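Local atomic coordinates of glutamine aminotransferase class-II domain protein (Ruegeria pomeroyi, PDB entry 3MDN), a protein that probably acts as a class-II glutamine amidotransferase of the Ntn-hydrolase clan, splitting the amide of glutamine to deliver ammonia to an acceptor. Residues 83-88 with 110-115; 100-105 with 143-148; 105-110 with 133-138; 128-133 with 149-154. One frame throughout, in Å; residues are numbered along the deposited sequence.

In the fold
Contact 1 joins the two antiparallel sheets of the Ntn fold, about 4 Å (centre to centre) from the middle of the chain. Contact 2, its centre about 9 Å from that of contact 1, seats the start of helix 144-154 on the end of the second sheet; the two meet where Phe111 O lies 2.8 Å from Phe104 N. Contacts 3 and 4, about 9 Å apart, carry the packing outward from the 105-110 hairpin and helix 144-154 to residues 128-138, beside a second subunit. Class-II amidotransferases use an N-terminal cysteine as nucleophile; Cys4 touches His87 and Asn114 of contact 1, and if it is that cysteine's counterpart, contact 1 probably borders the active site.

Contact 1: residues 83-88 with 110-115; sequences LFLSHV and CFMHNG
Leu85 and the selenomethionine at Met112 meet between strands 84-87 and 109-114; the axes of 84-87 and 110-114 come within 8.0 Å, their directions 34° apart. Starting from Leu85, CB lies 3.6 Å from Met112 CE and CG is 3.8 Å from the same methyl. CG stands beside the backbone N, anti to the carbonyl carbon (chi1 -87°), and from there the CD2 branch reaches Cys110 SG at 3.7 Å and comes within 4.0 Å of Phe111 N. The Met112 chain, extended beyond CG, carries its tip over the backbone of the facing strand: CE and SE each lie 3.5 Å from Ser86 O. Its selenium also adjoins His87, but the separation from His87 CB is too short to be relied on. At the far end, His87 CE1 approaches the backbone His113 O to 3.6 Å. The strands belong to opposing sheets of the sandwich, and the His113-Asn114-Gly115 sequence resembles the segment that contributes to the oxyanion hole in class-II glutaminases. No hydrogen bond crosses; Leu85 and His87 spend their backbone bonds on Ala49 and Gly47 within their own sheet, so the two layers are held here by buried, largely apolar packing.

Contact 2: residues 100-105 with 143-148; sequences NCHPFA and TDSEVL
The capped first turn of helix 144-154 rests on the loop entering strand 104-106, with Phe104 set against Thr143, Ser145 and Glu146. Thr143 is the N-cap: its OG1, held between the backbone N and the carbonyl carbon (chi1 72°), accepts from Glu146 N at 3.1 Å with an angle of 151° at the hydrogen. The same oxygen stands 3.5 Å from Phe104 CZ, while the methyl CG2 slides past Asn100 and approaches its CG to 3.4 Å. Glu146 CB lies over one face of the Phe104 ring, 3.8 Å from the centroid and 20° off the normal, a CH-pi contact; Cys101 O and His102 CA cover the opposite face toward the rim. Phe104 CE2 in turn sits 3.6 Å above the His102 ring plane, over its centre. At the edge of that imidazole is Ser145 OG, 2.8 Å from His102 NE2, a possible hydrogen bond that stays doubtful because the hydroxyl's position is less sure and its one proton has another acceptor, Asp144 OD1, within reach. The Glu146 carboxylate, still alongside Phe104 CD1 and CE1, is held by a salt bridge to Arg139 and by the backbone amides of Lys140 and Gly141. Around this joint, strand 104-106 pairs with strand 109-114 through Phe104 and Phe111, His102 leans on Met112, and Leu148 carries the helix onto helix 161-179.

Contact 3: residues 105-110 with 133-138; sequences AARRWC and DEFYTY
Ala106 to Trp109 form a type II' turn, closed by Ala106 N to Trp109 O at 3.0 Å and Trp109 N to Ala106 O at 3.1 Å. Ala106 CB points at Tyr138 and sits over the centre of its ring, 3.7 Å from the centroid and 13° off the normal, in a CH-pi contact; Thr137 CG2 lies toward the rim on the opposite face. This turn links strands 104-106 and 109-114 into a hairpin at the edge of the second sheet, and the short, weakly bonded helix 133-136 packs across its tip. Arg107 sets off to one side but, extended from CG to NE, crosses Glu134 at about a right angle and brings its guanidinium into an end-on salt bridge with a single oxygen: NH2 is 3.1 Å and NH1 3.3 Å from Glu134 OE2, met on its anti side and only 8° out of the guanidinium plane. Phe135 CE1 lies 3.4 Å above one face of that guanidinium, offset toward the rim. An alanine in place of Arg107 would probably leave Glu134 and Glu158, which also salt-bridges to NH1, without this cation and strip cover from Phe135. Tyr138 OH stands at the guanidinium edge, 3.6 Å from Arg107 NE.

Contact 4: residues 128-133 with 149-154; sequences DMAIAD and FLLALS
Ser154, which bonds to Ala132, also addresses a flat group of its own helix: its OG and N reach Leu150 O from opposite faces of the carbonyl plane, OG at 2.8 Å and tilted 34° from that plane. The Phe149 ring, on another side of the helix, has Leu153 CD1 3.5 Å above one face and meets the Phe111 ring, the two rings nearly parallel. With OG beside its backbone N (chi1 -53°), Ser154 links the two backbones, donating to Leu150 O and accepting from Ala132 N at 3.0 Å with a nearly straight N-H...O angle of 160°. An alanine at Ser154 would probably leave Ala132 N without this acceptor and the 130-132 loop less firmly fixed, although Leu150 O would keep its bond from the backbone N. Most of the apolar packing comes from Leu151, whose CD2 touches Ala130 CB at 3.8 Å and, crossing at about a right angle, Ile131 CG1 at 3.7 Å. Ile131 CG2 faces Leu150 CB at a looser 4.1 Å. The loop after helix 124-129 is thus tied to the side of helix 144-154. Lys125 of the second subunit bonds to Met129 O and Ile131 O, while within the chain Leu151 packs on helix 161-179 and Phe149 on strand 104-106.

Contact 1: residues 83-88 with 110-115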
# COMPACT_ATOMS: atom_id res chain seq x y z
N LEU D 83 5.32 -17.14 -21.03
CA LEU D 83 5.19 -15.87 -21.74
C LEU D 83 4.81 -14.80 -20.76
O LEU D 83 3.67 -14.79 -20.25
CB LEU D 83 4.15 -15.94 -22.87
CG LEU D 83 4.46 -15.09 -24.12
CD1 LEU D 83 3.43 -15.33 -25.24
CD2 LEU D 83 4.60 -13.57 -23.84
N PHE D 84 5.74 -13.89 -20.48
CA PHE D 84 5.41 -12.82 -19.56
C PHE D 84 6.20 -11.52 -19.81
O PHE D 84 7.20 -11.55 -20.52
CB PHE D 84 5.52 -13.27 -18.10
CG PHE D 84 6.92 -13.71 -17.69
CD1 PHE D 84 7.77 -12.82 -17.06
CD2 PHE D 84 7.34 -15.02 -17.88
CE1 PHE D 84 9.03 -13.23 -16.66
CE2 PHE D 84 8.58 -15.44 -17.47
CZ PHE D 84 9.43 -14.56 -16.86
N LEU D 85 5.73 -10.43 -19.20
CA LEU D 85 6.30 -9.09 -19.37
C LEU D 85 6.43 -8.52 -17.97
O LEU D 85 5.46 -8.61 -17.20
CB LEU D 85 5.31 -8.22 -20.18
CG LEU D 85 5.36 -8.24 -21.73
CD1 LEU D 85 5.15 -9.61 -22.30
CD2 LEU D 85 4.30 -7.25 -22.26
N SER D 86 7.58 -7.92 -17.63
CA SER D 86 7.78 -7.27 -16.33
C SER D 86 8.58 -5.97 -16.42
O SER D 86 9.44 -5.85 -17.30
CB SER D 86 8.36 -8.22 -15.30
OG SER D 86 9.45 -8.92 -15.82
N HIS D 87 8.32 -5.01 -15.52
CA HIS D 87 8.62 -3.57 -15.82
C HIS D 87 8.71 -2.65 -14.59
O HIS D 87 7.73 -2.43 -13.90
CB HIS D 87 7.61 -3.00 -16.88
CG HIS D 87 7.73 -1.50 -17.13
ND1 HIS D 87 8.61 -0.96 -18.05
CD2 HIS D 87 7.07 -0.45 -16.58
CE1 HIS D 87 8.49 0.36 -18.05
NE2 HIS D 87 7.56 0.69 -17.17
N VAL D 88 9.90 -2.09 -14.35
CA VAL D 88 10.16 -1.22 -13.20
C VAL D 88 9.88 0.24 -13.54
O VAL D 88 8.76 0.73 -13.34
CB VAL D 88 11.61 -1.38 -12.63
CG1 VAL D 88 12.03 -0.13 -11.83
CG2 VAL D 88 11.72 -2.65 -11.77
N CYS D 110 -1.29 -7.61 -23.77
CA CYS D 110 -0.66 -6.80 -22.74
C CYS D 110 0.46 -6.04 -23.37
O CYS D 110 0.88 -6.38 -24.47
CB CYS D 110 -0.16 -7.63 -21.55
SG CYS D 110 0.99 -8.94 -21.97
N PHE D 111 0.98 -5.04 -22.68
CA PHE D 111 1.79 -4.03 -23.34
C PHE D 111 2.56 -3.22 -22.30
O PHE D 111 2.02 -2.90 -21.26
CB PHE D 111 0.83 -3.13 -24.13
CG PHE D 111 1.50 -2.02 -24.91
CD1 PHE D 111 1.81 -0.82 -24.30
CD2 PHE D 111 1.76 -2.19 -26.26
CE1 PHE D 111 2.41 0.19 -25.02
CE2 PHE D 111 2.35 -1.18 -27.00
CZ PHE D 111 2.69 0.02 -26.37
N MSE D 112 3.81 -2.93 -22.58
CA MSE D 112 4.60 -2.01 -21.77
C MSE D 112 5.56 -1.20 -22.65
O MSE D 112 5.93 -1.63 -23.74
CB MSE D 112 5.34 -2.74 -20.65
CG MSE D 112 6.27 -3.81 -21.09
SE MSE D 112 7.08 -4.64 -19.51
CE MSE D 112 8.13 -5.96 -20.54
N HIS D 113 5.92 -0.02 -22.16
CA HIS D 113 6.56 0.99 -22.97
C HIS D 113 7.54 1.75 -22.08
O HIS D 113 7.24 2.09 -20.96
CB HIS D 113 5.48 1.92 -23.57
CG HIS D 113 5.97 3.30 -23.92
ND1 HIS D 113 6.76 3.55 -25.02
CD2 HIS D 113 5.73 4.50 -23.35
CE1 HIS D 113 7.02 4.85 -25.09
NE2 HIS D 113 6.41 5.45 -24.09
N ASN D 114 8.73 1.96 -22.62
CA ASN D 114 9.77 2.78 -22.07
C ASN D 114 9.93 3.96 -23.05
O ASN D 114 10.04 3.75 -24.28
CB ASN D 114 11.05 1.91 -22.02
CG ASN D 114 12.11 2.46 -21.11
OD1 ASN D 114 13.15 1.82 -20.91
ND2 ASN D 114 11.89 3.64 -20.54
N GLY D 115 9.89 5.18 -22.52
CA GLY D 115 10.17 6.40 -23.29
C GLY D 115 9.11 7.48 -23.00
O GLY D 115 8.56 7.54 -21.91

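Contact 2: residues 100-105 with 143-148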
# COMPACT_ATOMS: atom_id res chain seq x y z
N ASN D 100 -1.04 4.10 -13.37
CA ASN D 100 0.03 4.61 -14.23
C ASN D 100 1.27 3.67 -14.31
O ASN D 100 2.37 4.08 -14.76
CB ASN D 100 0.44 6.03 -13.77
CG ASN D 100 -0.63 7.12 -14.06
OD1 ASN D 100 -0.38 8.31 -13.82
ND2 ASN D 100 -1.80 6.73 -14.57
N CYS D 101 1.10 2.41 -13.87
CA CYS D 101 2.18 1.41 -13.93
C CYS D 101 2.01 0.45 -15.11
O CYS D 101 0.89 0.09 -15.46
CB CYS D 101 2.25 0.60 -12.62
SG CYS D 101 2.82 1.54 -11.17
N HIS D 102 3.11 0.03 -15.73
CA HIS D 102 3.01 -0.96 -16.80
C HIS D 102 3.15 -2.32 -16.13
O HIS D 102 3.48 -2.39 -14.95
CB HIS D 102 4.10 -0.79 -17.82
CG HIS D 102 4.21 0.59 -18.40
ND1 HIS D 102 4.22 1.74 -17.62
CD2 HIS D 102 4.39 1.00 -19.67
CE1 HIS D 102 4.38 2.80 -18.40
NE2 HIS D 102 4.50 2.37 -19.65
N PRO D 103 2.82 -3.40 -16.83
CA PRO D 103 2.15 -3.46 -18.11
C PRO D 103 0.70 -3.02 -18.00
O PRO D 103 0.19 -2.83 -16.88
CB PRO D 103 2.21 -4.95 -18.46
CG PRO D 103 3.25 -5.53 -17.56
CD PRO D 103 3.12 -4.75 -16.31
N PHE D 104 0.10 -2.78 -19.16
CA PHE D 104 -1.32 -2.57 -19.36
C PHE D 104 -1.89 -3.83 -20.04
O PHE D 104 -1.16 -4.59 -20.66
CB PHE D 104 -1.55 -1.33 -20.22
CG PHE D 104 -0.98 -0.05 -19.60
CD1 PHE D 104 -1.68 0.63 -18.60
CD2 PHE D 104 0.28 0.43 -19.99
CE1 PHE D 104 -1.16 1.78 -18.02
CE2 PHE D 104 0.80 1.58 -19.42
CZ PHE D 104 0.08 2.26 -18.43
N ALA D 105 -3.17 -4.09 -19.86
CA ALA D 105 -3.75 -5.30 -20.44
C ALA D 105 -5.18 -4.99 -20.81
O ALA D 105 -5.86 -4.26 -20.10
CB ALA D 105 -3.72 -6.46 -19.42
N THR D 143 -1.42 8.20 -18.31
CA THR D 143 -0.14 8.14 -19.02
C THR D 143 -0.22 8.12 -20.56
O THR D 143 -1.24 7.70 -21.15
CB THR D 143 0.75 6.93 -18.60
OG1 THR D 143 0.21 5.70 -19.11
CG2 THR D 143 0.95 6.90 -17.09
N ASP D 144 0.88 8.51 -21.19
CA ASP D 144 1.06 8.38 -22.64
C ASP D 144 1.22 6.95 -23.07
O ASP D 144 0.75 6.57 -24.12
CB ASP D 144 2.22 9.22 -23.15
CG ASP D 144 3.53 8.98 -22.37
OD1 ASP D 144 3.68 7.96 -21.66
OD2 ASP D 144 4.44 9.83 -22.49
N SER D 145 1.87 6.14 -22.23
CA SER D 145 2.02 4.72 -22.52
C SER D 145 0.67 4.04 -22.72
O SER D 145 0.52 3.23 -23.62
CB SER D 145 2.76 4.03 -21.37
OG SER D 145 4.03 4.62 -21.20
N GLU D 146 -0.29 4.37 -21.85
CA GLU D 146 -1.60 3.72 -21.88
C GLU D 146 -2.37 4.15 -23.12
O GLU D 146 -2.99 3.34 -23.78
CB GLU D 146 -2.37 3.99 -20.60
CG GLU D 146 -3.67 3.18 -20.51
CD GLU D 146 -4.48 3.44 -19.27
OE1 GLU D 146 -4.51 4.60 -18.77
OE2 GLU D 146 -5.16 2.47 -18.82
N VAL D 147 -2.29 5.44 -23.45
CA VAL D 147 -2.78 5.90 -24.75
C VAL D 147 -2.20 5.13 -25.94
O VAL D 147 -2.95 4.64 -26.79
CB VAL D 147 -2.52 7.41 -24.96
CG1 VAL D 147 -3.24 7.89 -26.25
CG2 VAL D 147 -3.08 8.17 -23.80
N LEU D 148 -0.87 5.02 -26.01
CA LEU D 148 -0.25 4.35 -27.13
C LEU D 148 -0.88 2.94 -27.30
O LEU D 148 -1.17 2.48 -28.41
CB LEU D 148 1.25 4.24 -26.89
CG LEU D 148 2.32 4.47 -27.98
CD1 LEU D 148 3.51 3.59 -27.69
CD2 LEU D 148 1.83 4.26 -29.42

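Contact 3: residues 105-110 with 133-138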
# COMPACT_ATOMS: atom_id res chain seq x y z
N ALA D 105 -3.17 -4.09 -19.86
CA ALA D 105 -3.75 -5.30 -20.44
C ALA D 105 -5.18 -4.99 -20.81
O ALA D 105 -5.86 -4.26 -20.10
CB ALA D 105 -3.72 -6.46 -19.42
N ALA D 106 -5.63 -5.56 -21.92
CA ALA D 106 -7.03 -5.46 -22.29
C ALA D 106 -7.29 -6.66 -23.20
O ALA D 106 -6.52 -6.90 -24.12
CB ALA D 106 -7.31 -4.14 -23.00
N ARG D 107 -8.34 -7.41 -22.89
CA ARG D 107 -8.64 -8.66 -23.60
C ARG D 107 -7.45 -9.64 -23.55
O ARG D 107 -6.93 -9.88 -22.48
CB ARG D 107 -9.02 -8.34 -25.05
CG ARG D 107 -10.27 -7.50 -25.11
CD ARG D 107 -10.56 -7.06 -26.52
NE ARG D 107 -11.72 -6.18 -26.49
CZ ARG D 107 -12.30 -5.66 -27.56
NH1 ARG D 107 -11.82 -5.96 -28.78
NH2 ARG D 107 -13.36 -4.87 -27.42
N ARG D 108 -7.02 -10.18 -24.69
CA ARG D 108 -5.87 -11.12 -24.72
C ARG D 108 -4.47 -10.47 -24.67
O ARG D 108 -3.44 -11.18 -24.51
CB ARG D 108 -5.92 -12.04 -25.96
CG ARG D 108 -7.13 -13.00 -26.10
CD ARG D 108 -7.06 -13.79 -27.45
NE ARG D 108 -5.69 -14.27 -27.69
CZ ARG D 108 -5.24 -14.84 -28.82
NH1 ARG D 108 -6.05 -15.03 -29.86
NH2 ARG D 108 -3.97 -15.23 -28.90
N TRP D 109 -4.43 -9.14 -24.82
CA TRP D 109 -3.17 -8.41 -25.09
C TRP D 109 -2.61 -7.70 -23.85
O TRP D 109 -3.38 -7.27 -22.99
CB TRP D 109 -3.39 -7.37 -26.18
CG TRP D 109 -3.61 -7.96 -27.51
CD1 TRP D 109 -4.77 -8.47 -28.02
CD2 TRP D 109 -2.61 -8.13 -28.54
NE1 TRP D 109 -4.57 -8.93 -29.32
CE2 TRP D 109 -3.25 -8.74 -29.65
CE3 TRP D 109 -1.25 -7.85 -28.60
CZ2 TRP D 109 -2.56 -9.06 -30.82
CZ3 TRP D 109 -0.56 -8.17 -29.76
CH2 TRP D 109 -1.22 -8.76 -30.87
N CYS D 110 -1.29 -7.61 -23.77
CA CYS D 110 -0.66 -6.80 -22.74
C CYS D 110 0.46 -6.04 -23.37
O CYS D 110 0.88 -6.38 -24.47
CB CYS D 110 -0.16 -7.63 -21.55
SG CYS D 110 0.99 -8.94 -21.97
N ASP D 133 -14.17 4.54 -29.14
CA ASP D 133 -15.15 4.26 -28.11
C ASP D 133 -15.02 2.84 -27.57
O ASP D 133 -15.15 2.60 -26.38
CB ASP D 133 -16.59 4.44 -28.66
CG ASP D 133 -16.88 5.85 -29.18
OD1 ASP D 133 -17.91 6.01 -29.86
OD2 ASP D 133 -16.10 6.80 -28.91
N GLU D 134 -14.80 1.88 -28.47
CA GLU D 134 -14.72 0.47 -28.10
C GLU D 134 -13.66 0.20 -27.01
O GLU D 134 -13.81 -0.69 -26.17
CB GLU D 134 -14.33 -0.35 -29.36
CG GLU D 134 -14.57 -1.86 -29.26
CD GLU D 134 -14.01 -2.62 -30.48
OE1 GLU D 134 -13.86 -2.02 -31.57
OE2 GLU D 134 -13.74 -3.83 -30.33
N PHE D 135 -12.56 0.94 -27.05
CA PHE D 135 -11.47 0.67 -26.13
C PHE D 135 -11.37 1.72 -25.03
O PHE D 135 -10.54 1.58 -24.13
CB PHE D 135 -10.13 0.47 -26.87
CG PHE D 135 -10.14 -0.69 -27.83
CD1 PHE D 135 -9.99 -1.98 -27.37
CD2 PHE D 135 -10.37 -0.49 -29.19
CE1 PHE D 135 -10.01 -3.06 -28.27
CE2 PHE D 135 -10.41 -1.54 -30.09
CZ PHE D 135 -10.23 -2.83 -29.62
N TYR D 136 -12.23 2.73 -25.10
CA TYR D 136 -12.13 3.85 -24.16
C TYR D 136 -12.34 3.41 -22.70
O TYR D 136 -11.70 3.92 -21.78
CB TYR D 136 -13.03 5.02 -24.54
CG TYR D 136 -12.58 6.30 -23.87
CD1 TYR D 136 -13.10 6.67 -22.62
CD2 TYR D 136 -11.62 7.10 -24.45
CE1 TYR D 136 -12.66 7.83 -21.99
CE2 TYR D 136 -11.17 8.26 -23.84
CZ TYR D 136 -11.70 8.62 -22.61
OH TYR D 136 -11.25 9.78 -21.99
N THR D 137 -13.23 2.44 -22.51
CA THR D 137 -13.45 1.87 -21.21
C THR D 137 -12.15 1.35 -20.52
O THR D 137 -12.07 1.30 -19.30
CB THR D 137 -14.48 0.73 -21.30
OG1 THR D 137 -14.75 0.23 -20.00
CG2 THR D 137 -13.96 -0.42 -22.19
N TYR D 138 -11.15 0.95 -21.30
CA TYR D 138 -9.86 0.53 -20.75
C TYR D 138 -8.94 1.70 -20.32
O TYR D 138 -7.85 1.47 -19.80
CB TYR D 138 -9.12 -0.37 -21.76
CG TYR D 138 -9.93 -1.58 -22.15
CD1 TYR D 138 -10.50 -1.69 -23.41
CD2 TYR D 138 -10.16 -2.62 -21.25
CE1 TYR D 138 -11.27 -2.81 -23.77
CE2 TYR D 138 -10.93 -3.73 -21.59
CZ TYR D 138 -11.47 -3.83 -22.85
OH TYR D 138 -12.24 -4.92 -23.19

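Contact 4: residues 128-133 with 149-154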
# COMPACT_ATOMS: atom_id res chain seq x y z
N ASP D 128 -6.55 11.52 -25.79
CA ASP D 128 -7.66 10.73 -25.26
C ASP D 128 -8.80 10.61 -26.29
O ASP D 128 -9.37 9.54 -26.46
CB ASP D 128 -8.21 11.35 -23.96
CG ASP D 128 -7.37 11.00 -22.74
OD1 ASP D 128 -6.47 10.16 -22.86
OD2 ASP D 128 -7.61 11.59 -21.65
N MSE D 129 -9.12 11.74 -26.94
CA MSE D 129 -10.22 11.85 -27.90
C MSE D 129 -10.01 10.92 -29.09
O MSE D 129 -10.98 10.45 -29.69
CB MSE D 129 -10.31 13.30 -28.39
CG MSE D 129 -11.59 13.71 -29.17
SE MSE D 129 -11.19 15.30 -30.30
CE MSE D 129 -9.72 14.54 -31.39
N ALA D 130 -8.75 10.64 -29.40
CA ALA D 130 -8.38 9.74 -30.50
C ALA D 130 -8.60 8.27 -30.20
O ALA D 130 -8.55 7.47 -31.10
CB ALA D 130 -6.94 9.95 -30.90
N ILE D 131 -8.81 7.90 -28.94
CA ILE D 131 -9.08 6.50 -28.64
C ILE D 131 -10.50 6.11 -29.10
O ILE D 131 -11.45 6.81 -28.78
CB ILE D 131 -8.89 6.22 -27.11
CG1 ILE D 131 -7.44 6.46 -26.68
CG2 ILE D 131 -9.32 4.79 -26.78
CD1 ILE D 131 -7.27 6.69 -25.14
N ALA D 132 -10.66 4.99 -29.82
CA ALA D 132 -12.00 4.54 -30.24
C ALA D 132 -12.86 4.28 -29.01
O ALA D 132 -12.34 3.84 -27.98
CB ALA D 132 -11.96 3.28 -31.10
N ASP D 133 -14.17 4.54 -29.14
CA ASP D 133 -15.15 4.26 -28.11
C ASP D 133 -15.02 2.84 -27.57
O ASP D 133 -15.15 2.60 -26.38
CB ASP D 133 -16.59 4.44 -28.66
CG ASP D 133 -16.88 5.85 -29.18
OD1 ASP D 133 -17.91 6.01 -29.86
OD2 ASP D 133 -16.10 6.80 -28.91
N PHE D 149 -1.06 2.24 -26.19
CA PHE D 149 -1.60 0.87 -26.23
C PHE D 149 -3.04 0.88 -26.73
O PHE D 149 -3.40 0.11 -27.60
CB PHE D 149 -1.55 0.25 -24.83
CG PHE D 149 -2.20 -1.11 -24.72
CD1 PHE D 149 -1.99 -2.11 -25.66
CD2 PHE D 149 -2.97 -1.42 -23.59
CE1 PHE D 149 -2.55 -3.39 -25.50
CE2 PHE D 149 -3.55 -2.69 -23.44
CZ PHE D 149 -3.34 -3.66 -24.39
N LEU D 150 -3.86 1.74 -26.18
CA LEU D 150 -5.29 1.75 -26.56
C LEU D 150 -5.51 2.28 -27.97
O LEU D 150 -6.41 1.82 -28.68
CB LEU D 150 -6.10 2.53 -25.54
CG LEU D 150 -5.97 1.92 -24.14
CD1 LEU D 150 -6.77 2.74 -23.18
CD2 LEU D 150 -6.43 0.44 -24.11
N LEU D 151 -4.69 3.26 -28.35
CA LEU D 151 -4.64 3.73 -29.75
C LEU D 151 -4.24 2.61 -30.71
O LEU D 151 -4.76 2.52 -31.81
CB LEU D 151 -3.65 4.87 -29.93
CG LEU D 151 -3.86 6.35 -29.60
CD1 LEU D 151 -3.10 7.15 -30.67
CD2 LEU D 151 -5.31 6.78 -29.65
N ALA D 152 -3.28 1.78 -30.32
CA ALA D 152 -2.89 0.66 -31.17
C ALA D 152 -4.03 -0.37 -31.30
O ALA D 152 -4.27 -0.89 -32.39
CB ALA D 152 -1.59 0.01 -30.68
N LEU D 153 -4.71 -0.66 -30.19
CA LEU D 153 -5.96 -1.45 -30.26
C LEU D 153 -6.96 -0.79 -31.21
O LEU D 153 -7.48 -1.46 -32.12
CB LEU D 153 -6.58 -1.71 -28.87
CG LEU D 153 -5.79 -2.79 -28.10
CD1 LEU D 153 -5.97 -2.74 -26.59
CD2 LEU D 153 -6.07 -4.21 -28.64
N SER D 154 -7.22 0.51 -31.03
CA SER D 154 -8.15 1.26 -31.91
C SER D 154 -7.75 1.13 -33.39
O SER D 154 -8.61 1.11 -34.26
CB SER D 154 -8.21 2.75 -31.52
OG SER D 154 -8.49 2.88 -30.14